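Long-range contacts in uncharacterized protein (Bacillus thuringiensis serovar kurstaki, PDB 4XE7), which is a bacterial actin-like protein of the ParM kind and probably assembles into nucleotide-dependent filaments that move plasmid copies apart: residues K314-D319 / G373-Y378; A364-V369 / G389-K394; W91-Y96 / L127-T132; V41-P46 / K98-R103; K143-V148 / K188-I193. All blocks are in the same frame, centred on the assembly; numbering follows the deposited sequence.

Interaction 1: K314-D319 / G373-Y378; sequences KMIEDD and GVLFGY
I316 and Y378 make an apolar contact between two helix ends, where the last turn of helix 300-317 meets the short helices 372-376 and 378-381. CG1 of I316 lies over one face of the Y378 ring, 3.8 Å from the centroid and 16° off its normal, a CH-pi contact displaced toward the phenol end; its nearest ring atom is CZ. On Y378, CG is anti to the backbone N (chi1 -175°), and the ring that follows lies against helix 300-317. M315 adds its CB, 4.0 Å from Y378 CE1, and the I316 tip reaches L375 more loosely, CD1 to CD2 at 4.4 Å. The hydroxyl is not left in the apolar patch: at the ring edge, in plane, Y378 OH donates to a water at 2.7 Å, and that water donates to M315 O at 2.6 Å, a carbonyl of the last helical turn. Around this, M309 and V312 of helix 300-317 pack on L375 and Y378 respectively, and M315 leans on R382 in the loop that leads toward strand 390-391.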
# COMPACT_ATOMS: atom_id res chain seq x y z
N LYS A 314 -20.39 -0.20 -1.02
CA LYS A 314 -21.76 -0.66 -0.85
C LYS A 314 -22.02 -1.92 -1.66
O LYS A 314 -22.73 -2.80 -1.22
CB LYS A 314 -22.76 0.42 -1.26
CG LYS A 314 -22.64 1.73 -0.51
CD LYS A 314 -23.73 2.65 -1.02
CE LYS A 314 -23.55 4.06 -0.57
NZ LYS A 314 -24.54 4.93 -1.28
N MET A 315 -21.45 -1.97 -2.86
CA MET A 315 -21.59 -3.15 -3.71
C MET A 315 -20.91 -4.35 -3.05
O MET A 315 -21.44 -5.45 -3.04
CB MET A 315 -21.00 -2.91 -5.12
CG MET A 315 -21.61 -1.78 -5.93
SD MET A 315 -21.13 -1.80 -7.69
CE MET A 315 -22.21 -3.04 -8.34
N ILE A 316 -19.71 -4.13 -2.51
CA ILE A 316 -18.96 -5.21 -1.87
C ILE A 316 -19.69 -5.75 -0.63
O ILE A 316 -19.63 -6.95 -0.34
CB ILE A 316 -17.55 -4.74 -1.50
CG1 ILE A 316 -16.75 -4.48 -2.78
CG2 ILE A 316 -16.83 -5.77 -0.61
CD1 ILE A 316 -15.35 -3.89 -2.55
N GLU A 317 -20.39 -4.87 0.09
CA GLU A 317 -21.18 -5.28 1.25
C GLU A 317 -22.44 -6.07 0.89
O GLU A 317 -22.97 -6.82 1.71
CB GLU A 317 -21.59 -4.05 2.07
CG GLU A 317 -20.46 -3.41 2.82
CD GLU A 317 -19.88 -4.32 3.88
OE1 GLU A 317 -20.63 -4.70 4.81
OE2 GLU A 317 -18.68 -4.65 3.79
N ASP A 318 -22.92 -5.91 -0.33
CA ASP A 318 -24.27 -6.33 -0.65
C ASP A 318 -24.43 -6.55 -2.13
O ASP A 318 -24.60 -5.58 -2.89
CB ASP A 318 -25.27 -5.27 -0.15
CG ASP A 318 -26.72 -5.69 -0.31
OD1 ASP A 318 -27.03 -6.71 -0.96
OD2 ASP A 318 -27.57 -4.94 0.21
N ASP A 319 -24.39 -7.82 -2.53
CA ASP A 319 -24.46 -8.23 -3.93
C ASP A 319 -25.71 -7.74 -4.66
O ASP A 319 -25.73 -7.70 -5.89
CB ASP A 319 -24.40 -9.77 -4.04
CG ASP A 319 -23.14 -10.36 -3.43
OD1 ASP A 319 -23.18 -11.55 -3.05
OD2 ASP A 319 -22.12 -9.65 -3.34
N GLY A 373 -7.56 -1.81 -9.68
CA GLY A 373 -8.35 -2.18 -10.84
C GLY A 373 -9.53 -3.08 -10.50
O GLY A 373 -10.57 -3.05 -11.16
N VAL A 374 -9.38 -3.91 -9.47
CA VAL A 374 -10.48 -4.77 -9.05
C VAL A 374 -11.63 -3.92 -8.51
O VAL A 374 -12.80 -4.24 -8.70
CB VAL A 374 -10.03 -5.78 -8.00
CG1 VAL A 374 -11.16 -6.69 -7.60
CG2 VAL A 374 -8.88 -6.63 -8.54
N LEU A 375 -11.27 -2.83 -7.84
CA LEU A 375 -12.24 -1.92 -7.27
C LEU A 375 -12.96 -1.14 -8.36
O LEU A 375 -14.18 -1.00 -8.32
CB LEU A 375 -11.54 -0.95 -6.32
CG LEU A 375 -10.72 -1.57 -5.18
CD1 LEU A 375 -9.91 -0.49 -4.48
CD2 LEU A 375 -11.61 -2.30 -4.20
N PHE A 376 -12.22 -0.65 -9.34
CA PHE A 376 -12.82 0.05 -10.47
C PHE A 376 -13.73 -0.89 -11.28
O PHE A 376 -14.86 -0.51 -11.66
CB PHE A 376 -11.72 0.64 -11.37
CG PHE A 376 -12.25 1.33 -12.61
CD1 PHE A 376 -12.96 2.52 -12.51
CD2 PHE A 376 -12.03 0.79 -13.86
CE1 PHE A 376 -13.45 3.14 -13.65
CE2 PHE A 376 -12.49 1.42 -15.01
CZ PHE A 376 -13.21 2.60 -14.90
N GLY A 377 -13.23 -2.10 -11.53
CA GLY A 377 -13.91 -3.07 -12.39
C GLY A 377 -14.80 -4.05 -11.66
O GLY A 377 -15.31 -5.00 -12.26
N TYR A 378 -15.01 -3.80 -10.37
CA TYR A 378 -15.75 -4.73 -9.51
C TYR A 378 -17.12 -5.14 -10.07
O TYR A 378 -17.48 -6.31 -9.99
CB TYR A 378 -15.93 -4.13 -8.09
CG TYR A 378 -16.58 -5.11 -7.12
CD1 TYR A 378 -17.95 -5.08 -6.89
CD2 TYR A 378 -15.82 -6.07 -6.46
CE1 TYR A 378 -18.55 -6.01 -6.00
CE2 TYR A 378 -16.41 -6.98 -5.59
CZ TYR A 378 -17.77 -6.94 -5.36
OH TYR A 378 -18.35 -7.85 -4.49
O HOH W 1 -20.99 -7.69 -4.19

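Interaction 2: A364-V369 / G389-K394; sequences ADKNIV and GFILPK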
# COMPACT_ATOMS: atom_id res chain seq x y z
N ALA A 364 -3.28 -22.38 -13.60
CA ALA A 364 -3.21 -22.13 -12.16
C ALA A 364 -4.42 -22.75 -11.45
O ALA A 364 -5.51 -22.83 -12.01
CB ALA A 364 -3.15 -20.62 -11.89
N ASP A 365 -4.22 -23.19 -10.22
CA ASP A 365 -5.29 -23.82 -9.45
C ASP A 365 -6.25 -22.76 -8.98
O ASP A 365 -7.48 -22.94 -9.00
CB ASP A 365 -4.72 -24.60 -8.27
CG ASP A 365 -3.91 -25.80 -8.71
OD1 ASP A 365 -4.40 -26.55 -9.59
OD2 ASP A 365 -2.77 -25.97 -8.20
N LYS A 366 -5.68 -21.64 -8.55
CA LYS A 366 -6.46 -20.49 -8.14
C LYS A 366 -6.09 -19.29 -9.03
O LYS A 366 -4.92 -19.03 -9.27
CB LYS A 366 -6.20 -20.16 -6.67
CG LYS A 366 -6.65 -21.25 -5.70
CD LYS A 366 -8.17 -21.25 -5.56
CE LYS A 366 -8.63 -22.05 -4.33
NZ LYS A 366 -8.20 -23.46 -4.40
N ASN A 367 -7.09 -18.58 -9.52
CA ASN A 367 -6.81 -17.36 -10.26
C ASN A 367 -7.27 -16.14 -9.46
O ASN A 367 -8.47 -15.93 -9.27
CB ASN A 367 -7.46 -17.42 -11.65
CG ASN A 367 -6.84 -16.44 -12.64
OD1 ASN A 367 -5.77 -15.87 -12.38
ND2 ASN A 367 -7.53 -16.21 -13.76
N ILE A 368 -6.31 -15.36 -8.96
CA ILE A 368 -6.60 -14.29 -8.01
C ILE A 368 -6.41 -12.89 -8.61
O ILE A 368 -5.45 -12.67 -9.34
CB ILE A 368 -5.69 -14.43 -6.76
CG1 ILE A 368 -5.76 -15.86 -6.23
CG2 ILE A 368 -6.09 -13.41 -5.69
CD1 ILE A 368 -4.83 -16.15 -5.05
N VAL A 369 -7.32 -11.96 -8.30
CA VAL A 369 -7.15 -10.57 -8.70
C VAL A 369 -6.95 -9.69 -7.47
O VAL A 369 -7.56 -9.91 -6.43
CB VAL A 369 -8.33 -10.03 -9.53
CG1 VAL A 369 -8.40 -10.75 -10.86
CG2 VAL A 369 -9.67 -10.15 -8.76
N GLY A 389 -12.24 -21.61 -8.71
CA GLY A 389 -10.82 -21.32 -8.68
C GLY A 389 -10.52 -19.83 -8.83
O GLY A 389 -9.39 -19.41 -8.56
N PHE A 390 -11.51 -19.05 -9.26
CA PHE A 390 -11.34 -17.59 -9.37
C PHE A 390 -11.62 -16.90 -8.05
O PHE A 390 -12.68 -17.07 -7.44
CB PHE A 390 -12.25 -17.00 -10.45
CG PHE A 390 -12.02 -15.53 -10.68
CD1 PHE A 390 -12.73 -14.57 -9.95
CD2 PHE A 390 -11.09 -15.09 -11.62
CE1 PHE A 390 -12.51 -13.20 -10.16
CE2 PHE A 390 -10.86 -13.74 -11.83
CZ PHE A 390 -11.58 -12.79 -11.10
N ILE A 391 -10.66 -16.10 -7.61
CA ILE A 391 -10.76 -15.46 -6.31
C ILE A 391 -10.74 -13.94 -6.42
O ILE A 391 -9.78 -13.35 -6.91
CB ILE A 391 -9.61 -15.89 -5.38
CG1 ILE A 391 -9.56 -17.42 -5.26
CG2 ILE A 391 -9.75 -15.23 -4.03
CD1 ILE A 391 -10.86 -18.03 -4.81
N LEU A 392 -11.82 -13.31 -5.97
CA LEU A 392 -11.86 -11.87 -5.81
C LEU A 392 -11.94 -11.67 -4.30
O LEU A 392 -12.99 -11.89 -3.72
CB LEU A 392 -13.06 -11.25 -6.53
CG LEU A 392 -13.04 -9.79 -6.95
CD1 LEU A 392 -14.25 -9.46 -7.83
CD2 LEU A 392 -12.99 -8.88 -5.73
N PRO A 393 -10.81 -11.31 -3.67
CA PRO A 393 -10.70 -11.30 -2.20
C PRO A 393 -11.72 -10.38 -1.55
O PRO A 393 -11.93 -9.26 -2.04
CB PRO A 393 -9.26 -10.79 -1.94
CG PRO A 393 -8.52 -10.98 -3.25
CD PRO A 393 -9.59 -10.84 -4.33
N LYS A 394 -12.35 -10.84 -0.47
CA LYS A 394 -13.37 -10.05 0.23
C LYS A 394 -12.80 -8.72 0.70
O LYS A 394 -13.48 -7.69 0.64
CB LYS A 394 -13.93 -10.84 1.41
CG LYS A 394 -15.03 -11.81 1.04
CD LYS A 394 -16.37 -11.38 1.60
CE LYS A 394 -17.46 -12.40 1.30
NZ LYS A 394 -18.67 -11.77 0.71
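N367 and I368 pair with F390 and I391 in parallel register, through three backbone bonds: N367 N to G389 O at 2.6 Å, I391 N to N367 O at 2.8 Å, and V369 N to I391 O at 3.1 Å, the last running nearly along the C=O axis. I368 and I391 point to the same face of the sheet and lie side by side, CG1 of I368 3.9 Å from CB of I391. K366 reaches that face too, where its bent chain brings CD close to I391 CG1, while its amine goes on to a salt bridge with E230. N367 and F390 occupy the other face, against W359 of helix 337-362. Strand 390-391 is outermost, beside 366-370, in the five-stranded sheet of the ribonuclease H-like core seen in actin-family domains; the two are joined by a beta-alpha-beta crossover through the helices 372-376 and 378-381. V369 touches two neighbours by separate branches: CG1 meets F390 CZ at 3.8 Å, and CG2 meets L392 CG at 3.8 Å. G389, with phi 100°, adopts backbone angles suited to glycine. Beyond the pairing, P393 CD sits 3.1 Å from V369 O, a buried carbonyl that has no hydrogen-bond partner in the model.

Interaction 3: W91-Y96 / L127-T132; sequences WYVGAY and LIPLFT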
# COMPACT_ATOMS: atom_id res chain seq x y z
N TRP A 91 17.02 14.06 9.57
CA TRP A 91 16.47 13.79 8.25
C TRP A 91 15.02 14.24 8.10
O TRP A 91 14.22 14.13 9.03
CB TRP A 91 16.55 12.28 7.93
CG TRP A 91 17.96 11.82 7.81
CD1 TRP A 91 18.73 11.32 8.81
CD2 TRP A 91 18.78 11.87 6.64
NE1 TRP A 91 20.00 11.05 8.34
CE2 TRP A 91 20.05 11.37 7.01
CE3 TRP A 91 18.58 12.28 5.32
CZ2 TRP A 91 21.11 11.27 6.10
CZ3 TRP A 91 19.63 12.18 4.42
CH2 TRP A 91 20.88 11.68 4.81
N TYR A 92 14.71 14.74 6.91
CA TYR A 92 13.35 14.89 6.46
C TYR A 92 12.99 13.59 5.77
O TYR A 92 13.78 13.06 4.99
CB TYR A 92 13.21 16.06 5.49
CG TYR A 92 13.46 17.42 6.10
CD1 TYR A 92 12.95 17.74 7.35
CD2 TYR A 92 14.21 18.38 5.43
CE1 TYR A 92 13.16 18.97 7.91
CE2 TYR A 92 14.43 19.62 5.98
CZ TYR A 92 13.90 19.91 7.22
OH TYR A 92 14.11 21.14 7.79
N VAL A 93 11.81 13.05 6.07
CA VAL A 93 11.44 11.73 5.55
C VAL A 93 10.04 11.74 4.95
O VAL A 93 9.12 12.29 5.54
CB VAL A 93 11.49 10.66 6.67
CG1 VAL A 93 11.35 9.24 6.08
CG2 VAL A 93 12.77 10.77 7.47
N GLY A 94 9.88 11.10 3.79
CA GLY A 94 8.56 10.92 3.22
C GLY A 94 8.01 12.15 2.54
O GLY A 94 8.74 12.87 1.85
N ALA A 95 6.72 12.42 2.76
CA ALA A 95 6.05 13.55 2.12
C ALA A 95 6.82 14.85 2.30
O ALA A 95 7.06 15.58 1.34
CB ALA A 95 4.62 13.70 2.66
N TYR A 96 7.25 15.13 3.53
CA TYR A 96 7.98 16.35 3.83
C TYR A 96 9.29 16.48 3.05
O TYR A 96 9.75 17.59 2.76
CB TYR A 96 8.27 16.43 5.33
CG TYR A 96 8.54 17.84 5.83
CD1 TYR A 96 7.84 18.92 5.33
CD2 TYR A 96 9.50 18.07 6.82
CE1 TYR A 96 8.09 20.21 5.79
CE2 TYR A 96 9.75 19.35 7.29
CZ TYR A 96 9.05 20.42 6.77
OH TYR A 96 9.29 21.69 7.23
N LEU A 127 16.52 2.25 5.00
CA LEU A 127 16.48 2.07 6.45
C LEU A 127 15.79 3.23 7.17
O LEU A 127 15.01 3.02 8.11
CB LEU A 127 17.89 1.90 7.01
CG LEU A 127 18.57 0.59 6.64
CD1 LEU A 127 20.03 0.61 7.09
CD2 LEU A 127 17.84 -0.60 7.25
N ILE A 128 16.07 4.45 6.72
CA ILE A 128 15.51 5.62 7.40
C ILE A 128 13.96 5.61 7.35
O ILE A 128 13.32 5.76 8.38
CB ILE A 128 16.10 6.92 6.85
CG1 ILE A 128 17.55 7.06 7.35
CG2 ILE A 128 15.25 8.11 7.28
CD1 ILE A 128 18.37 8.20 6.75
N PRO A 129 13.36 5.37 6.17
CA PRO A 129 11.90 5.26 6.19
C PRO A 129 11.38 4.04 6.95
O PRO A 129 10.32 4.13 7.57
CB PRO A 129 11.53 5.17 4.71
CG PRO A 129 12.67 5.89 4.02
CD PRO A 129 13.87 5.46 4.79
N LEU A 130 12.11 2.94 6.92
CA LEU A 130 11.69 1.75 7.67
C LEU A 130 11.66 2.04 9.17
O LEU A 130 10.66 1.80 9.83
CB LEU A 130 12.62 0.56 7.37
CG LEU A 130 12.60 -0.61 8.35
CD1 LEU A 130 11.34 -1.49 8.16
CD2 LEU A 130 13.85 -1.46 8.23
N PHE A 131 12.77 2.56 9.72
CA PHE A 131 12.83 2.85 11.15
C PHE A 131 11.82 3.91 11.54
O PHE A 131 11.21 3.85 12.61
CB PHE A 131 14.23 3.30 11.57
CG PHE A 131 15.25 2.20 11.54
CD1 PHE A 131 14.90 0.91 11.86
CD2 PHE A 131 16.57 2.47 11.20
CE1 PHE A 131 15.84 -0.12 11.84
CE2 PHE A 131 17.51 1.45 11.18
CZ PHE A 131 17.16 0.16 11.50
N THR A 132 11.63 4.88 10.65
CA THR A 132 10.66 5.93 10.89
C THR A 132 9.25 5.35 10.95
O THR A 132 8.45 5.76 11.80
CB THR A 132 10.74 7.02 9.80
OG1 THR A 132 12.03 7.64 9.85
CG2 THR A 132 9.67 8.08 10.02
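W91 and V93, alternate residues of strand 90-93, face helix 123-140 and meet I128, P129 and T132. One contact is CH-pi: I128 CD1 stands over the five-membered ring of W91, 3.5 Å from its centroid and only 5° off the normal, the two side chains crossing at about a right angle. Since CG1 of I128 is anti to the carbonyl carbon and chi2 is 172°, the chain is extended and its terminal methyl arrives on the indole face. The indole rotation is further fixed by NE1, which is hydrogen-bonded to A86 O.

Plain apolar contacts belong to V93, whose methyls divide the helix surface. CG2 packs on I128 CG2 at 3.6 Å, and CG1 on the P129 ring at its CG, 4.1 Å away. V93 and T132 come tip to tip, CG2 4.0 Å from OG1.

The polar part stays inside the helix. T132 OG1 donates to I128 O at 2.7 Å, from above the carbonyl plane, and T132 N reaches the same oxygen from the opposite face, so the hydroxyl facing V93 is satisfied within its own turn. At P129, which has no N-H to give, the helix is kinked.

Strand and helix axes lie 9.5 Å apart at 74°, an alpha/beta layer packing in which a helix runs across one face of the large mixed sheet; its contacts here are all buried.

Interaction 4: V41-P46 / K98-R103; sequences VIAEAP and KDQEDR
V41 and A43, on the same side of their strand, turn their side chains toward the 98-103 loop and meet K98, Q100 and R103. V41 CG2 lies against K98, 3.7 Å from CE, the side chains crossing at about a right angle; the lysine is bent at chi2 (-77°), which carries its CD back over the valine. CG1 of V41 instead meets R103 at its base, CB at 4.0 Å. A43 has one methyl to offer, and its CB rests on the Q100 chain, equally close to CB and CG at 3.7 Å. R103 also brings its CA near the I42 carbonyl oxygen, 3.4 Å, a CA-H...O contact. From there its chain runs out extended, and NH1 folds back to Q100 O at 3.0 Å, spanning the type I turn Q100-R103; NE forms a salt bridge with E105. Further along, a water accepts from E44 N and lies close to D102 O.

Chemically, the strand is met by the aliphatic stems of polar residues. The backbone bonds of V41 and A43 go to G94 and Y92 instead; within these residues the loop lies against the strand mostly through carbon contacts, while I42 bonds through its backbone to Q104 just beyond.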
# COMPACT_ATOMS: atom_id res chain seq x y z
N VAL A 41 11.70 8.62 0.33
CA VAL A 41 12.32 9.88 0.00
C VAL A 41 12.90 10.45 1.27
O VAL A 41 12.19 10.61 2.27
CB VAL A 41 11.32 10.88 -0.58
CG1 VAL A 41 12.04 12.17 -0.91
CG2 VAL A 41 10.63 10.32 -1.80
N ILE A 42 14.20 10.76 1.26
CA ILE A 42 14.81 11.41 2.41
C ILE A 42 15.59 12.66 1.98
O ILE A 42 15.91 12.83 0.81
CB ILE A 42 15.74 10.43 3.17
CG1 ILE A 42 17.00 10.13 2.35
CG2 ILE A 42 14.97 9.13 3.54
CD1 ILE A 42 17.97 9.19 3.06
N ALA A 43 15.84 13.54 2.94
CA ALA A 43 16.59 14.78 2.69
C ALA A 43 17.29 15.21 3.98
O ALA A 43 16.68 15.17 5.05
CB ALA A 43 15.65 15.90 2.18
N GLU A 44 18.57 15.60 3.88
CA GLU A 44 19.32 16.05 5.05
C GLU A 44 18.62 17.24 5.73
O GLU A 44 18.12 18.14 5.05
CB GLU A 44 20.77 16.40 4.67
CG GLU A 44 21.65 15.20 4.23
CD GLU A 44 23.14 15.53 4.15
OE1 GLU A 44 23.56 16.62 4.59
OE2 GLU A 44 23.92 14.67 3.67
N ALA A 45 18.59 17.24 7.05
CA ALA A 45 17.81 18.22 7.82
C ALA A 45 18.64 18.87 8.91
O ALA A 45 19.62 18.28 9.37
CB ALA A 45 16.57 17.55 8.42
N PRO A 46 18.25 20.09 9.34
CA PRO A 46 18.88 20.76 10.47
C PRO A 46 18.75 19.95 11.76
O PRO A 46 17.80 19.16 11.90
CB PRO A 46 18.10 22.09 10.60
CG PRO A 46 17.42 22.27 9.31
CD PRO A 46 17.18 20.91 8.73
N LYS A 98 9.78 15.41 0.01
CA LYS A 98 9.43 15.70 -1.38
C LYS A 98 9.70 17.16 -1.73
O LYS A 98 10.04 17.47 -2.87
CB LYS A 98 7.96 15.39 -1.67
CG LYS A 98 7.55 13.94 -1.53
CD LYS A 98 8.00 13.11 -2.72
CE LYS A 98 7.31 11.75 -2.73
NZ LYS A 98 5.83 11.88 -2.58
N ASP A 99 9.53 18.03 -0.74
CA ASP A 99 9.65 19.47 -0.93
C ASP A 99 11.05 20.01 -0.68
O ASP A 99 11.22 21.19 -0.37
CB ASP A 99 8.67 20.21 -0.02
CG ASP A 99 7.24 19.79 -0.25
OD1 ASP A 99 6.73 20.03 -1.37
OD2 ASP A 99 6.62 19.24 0.68
N GLN A 100 12.06 19.14 -0.80
CA GLN A 100 13.45 19.57 -0.64
C GLN A 100 14.21 19.43 -1.96
O GLN A 100 13.99 18.47 -2.70
CB GLN A 100 14.14 18.76 0.46
CG GLN A 100 13.42 18.83 1.79
CD GLN A 100 13.62 20.16 2.47
OE1 GLN A 100 14.75 20.62 2.63
NE2 GLN A 100 12.53 20.80 2.86
N GLU A 101 15.09 20.37 -2.26
CA GLU A 101 15.81 20.31 -3.53
C GLU A 101 16.90 19.25 -3.46
O GLU A 101 17.23 18.61 -4.47
CB GLU A 101 16.41 21.67 -3.90
CG GLU A 101 17.55 21.59 -4.92
CD GLU A 101 17.42 22.61 -6.03
OE1 GLU A 101 17.04 23.76 -5.74
OE2 GLU A 101 17.70 22.26 -7.20
N ASP A 102 17.45 19.06 -2.27
CA ASP A 102 18.49 18.05 -2.09
C ASP A 102 17.91 16.71 -1.65
O ASP A 102 18.58 15.94 -0.96
CB ASP A 102 19.53 18.53 -1.09
CG ASP A 102 20.32 19.73 -1.60
OD1 ASP A 102 21.15 19.55 -2.52
OD2 ASP A 102 20.12 20.84 -1.07
N ARG A 103 16.67 16.42 -2.02
CA ARG A 103 16.08 15.14 -1.65
C ARG A 103 16.85 13.99 -2.29
O ARG A 103 17.48 14.15 -3.35
CB ARG A 103 14.61 15.07 -2.05
CG ARG A 103 14.37 14.98 -3.53
CD ARG A 103 12.87 15.01 -3.80
NE ARG A 103 12.54 15.20 -5.20
CZ ARG A 103 12.33 16.40 -5.76
NH1 ARG A 103 12.45 17.50 -5.03
NH2 ARG A 103 12.02 16.48 -7.05
O HOH W 2 19.97 15.39 1.09

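Interaction 5: K143-V148 / K188-I193; sequences KEEVSV and KIKITI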
# COMPACT_ATOMS: atom_id res chain seq x y z
N LYS A 143 3.77 3.86 23.00
CA LYS A 143 4.88 3.14 23.61
C LYS A 143 6.22 3.71 23.17
O LYS A 143 6.52 3.76 21.97
CB LYS A 143 4.83 1.65 23.26
CG LYS A 143 3.58 0.88 23.73
CD LYS A 143 3.66 -0.54 23.14
CE LYS A 143 2.34 -1.31 23.27
NZ LYS A 143 2.10 -1.74 24.67
N GLU A 144 7.05 4.10 24.13
CA GLU A 144 8.31 4.74 23.81
C GLU A 144 9.48 3.76 23.82
O GLU A 144 10.59 4.09 23.40
CB GLU A 144 8.58 5.90 24.78
CG GLU A 144 8.16 7.25 24.22
CD GLU A 144 8.20 8.36 25.25
OE1 GLU A 144 7.62 9.44 24.98
OE2 GLU A 144 8.82 8.16 26.32
N GLU A 145 9.23 2.54 24.29
CA GLU A 145 10.19 1.45 24.17
C GLU A 145 9.47 0.28 23.56
O GLU A 145 8.45 -0.16 24.08
CB GLU A 145 10.79 1.02 25.52
CG GLU A 145 11.79 1.96 26.14
CD GLU A 145 12.47 1.36 27.36
OE1 GLU A 145 13.67 1.64 27.58
OE2 GLU A 145 11.82 0.59 28.10
N VAL A 146 9.97 -0.22 22.44
CA VAL A 146 9.38 -1.40 21.84
C VAL A 146 10.42 -2.40 21.41
O VAL A 146 11.44 -2.06 20.80
CB VAL A 146 8.50 -1.05 20.62
CG1 VAL A 146 7.20 -0.38 21.08
CG2 VAL A 146 9.25 -0.16 19.65
N SER A 147 10.17 -3.65 21.77
CA SER A 147 10.82 -4.76 21.11
C SER A 147 10.07 -4.99 19.80
O SER A 147 8.84 -5.05 19.79
CB SER A 147 10.79 -6.01 21.98
OG SER A 147 11.18 -7.14 21.23
N VAL A 148 10.80 -5.07 18.70
CA VAL A 148 10.21 -5.23 17.37
C VAL A 148 10.71 -6.50 16.67
O VAL A 148 11.77 -6.50 16.04
CB VAL A 148 10.54 -4.02 16.47
CG1 VAL A 148 9.95 -4.19 15.07
CG2 VAL A 148 10.06 -2.74 17.10
N LYS A 188 11.03 10.35 21.82
CA LYS A 188 12.14 9.51 21.39
C LYS A 188 11.76 8.04 21.55
O LYS A 188 11.51 7.59 22.65
CB LYS A 188 13.39 9.84 22.21
CG LYS A 188 14.65 9.16 21.75
CD LYS A 188 15.88 9.95 22.19
CE LYS A 188 17.16 9.18 21.92
NZ LYS A 188 18.37 9.96 22.34
N ILE A 189 11.72 7.30 20.45
CA ILE A 189 11.32 5.90 20.53
C ILE A 189 12.53 4.97 20.50
O ILE A 189 13.38 5.06 19.61
CB ILE A 189 10.32 5.53 19.39
CG1 ILE A 189 8.90 6.01 19.74
CG2 ILE A 189 10.19 4.02 19.29
CD1 ILE A 189 8.66 7.48 19.62
N LYS A 190 12.61 4.09 21.48
CA LYS A 190 13.70 3.13 21.55
C LYS A 190 13.26 1.78 20.98
O LYS A 190 12.35 1.13 21.50
CB LYS A 190 14.18 2.99 22.99
CG LYS A 190 15.29 1.99 23.19
CD LYS A 190 15.82 2.07 24.61
CE LYS A 190 16.56 0.80 25.00
NZ LYS A 190 17.14 0.93 26.37
N ILE A 191 13.92 1.36 19.91
CA ILE A 191 13.54 0.16 19.18
C ILE A 191 14.59 -0.92 19.36
O ILE A 191 15.76 -0.71 19.04
CB ILE A 191 13.37 0.44 17.66
CG1 ILE A 191 12.21 1.40 17.42
CG2 ILE A 191 13.24 -0.87 16.85
CD1 ILE A 191 12.25 2.10 16.05
N THR A 192 14.17 -2.06 19.86
CA THR A 192 15.08 -3.18 19.96
C THR A 192 14.61 -4.33 19.09
O THR A 192 13.48 -4.80 19.20
CB THR A 192 15.21 -3.66 21.41
OG1 THR A 192 15.54 -2.54 22.24
CG2 THR A 192 16.29 -4.73 21.53
N ILE A 193 15.48 -4.77 18.20
CA ILE A 193 15.19 -5.92 17.35
C ILE A 193 16.12 -7.05 17.76
O ILE A 193 17.34 -6.93 17.63
CB ILE A 193 15.38 -5.58 15.86
CG1 ILE A 193 14.60 -4.31 15.50
CG2 ILE A 193 14.99 -6.77 15.00
CD1 ILE A 193 14.86 -3.82 14.09
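V146 and V148 meet I189 and I191 on the buried face of two parallel strands. V146 and I191 lie side by side pointing the same way, with V146 CG2 4.0 Å from I191 CG1; the same CG2 touches I189 CG2 more loosely. V148 comes over I191 at an angle, and its CG2, anti to the carbonyl carbon, reaches I191 CG2 at 3.7 Å. Beneath this row runs helix 123-140, which lays A138 against V146 and I189, and M134 against V148 and I191.

Four backbone bonds hold the register: K190 N to E144 O at 2.8 Å, V146 N to K190 O at 2.9 Å, T192 N to V146 O at 2.9 Å, and V148 N to T192 O at 2.7 Å. Their N-H...O angles all lie near straight, 169 to 177°. Strand 188-200 thereby stands between its parallel neighbour 145-154 and the antiparallel 173-179, at one end of the eight-stranded mixed sheet in the first domain. On its far side strand 145-154 has a further backbone partner, with S147 bonded to N9 and L11.

The opposite face is polar. E145 and K190 stand alongside each other, both chains extended, and E145 OE1 runs beside the lysine stem to a long salt bridge with K190 NZ, 3.7 Å. K190 has E174 as another weak, distant partner. S147 and T192 continue this row, and E144 at the strand entrance lays its CG over K188 O.

How the interactions relate
From the N terminus, interaction 4 opens first, tying 41-46 to the loop 98-103; before it closes, strand 90-93 starts interaction 3, which runs on to helix 123-140, so the two cross. They touch as strand neighbours, Y92 and G94 probably hydrogen-bonding to A43 and V41. Interaction 5 follows in series, the strands after that helix pairing further along the same sheet; F131 packs on I191, linking it to interaction 3. The other domain then begins its own set. Interaction 1 joins helix 300-317 to helix 372-376, and interaction 2 crosses it by opening at 364-369 and closing at 389-394. V374, Y378 and L392 pack where these two meet; the centre of interaction 1 lies about 34 Å from that of interaction 3.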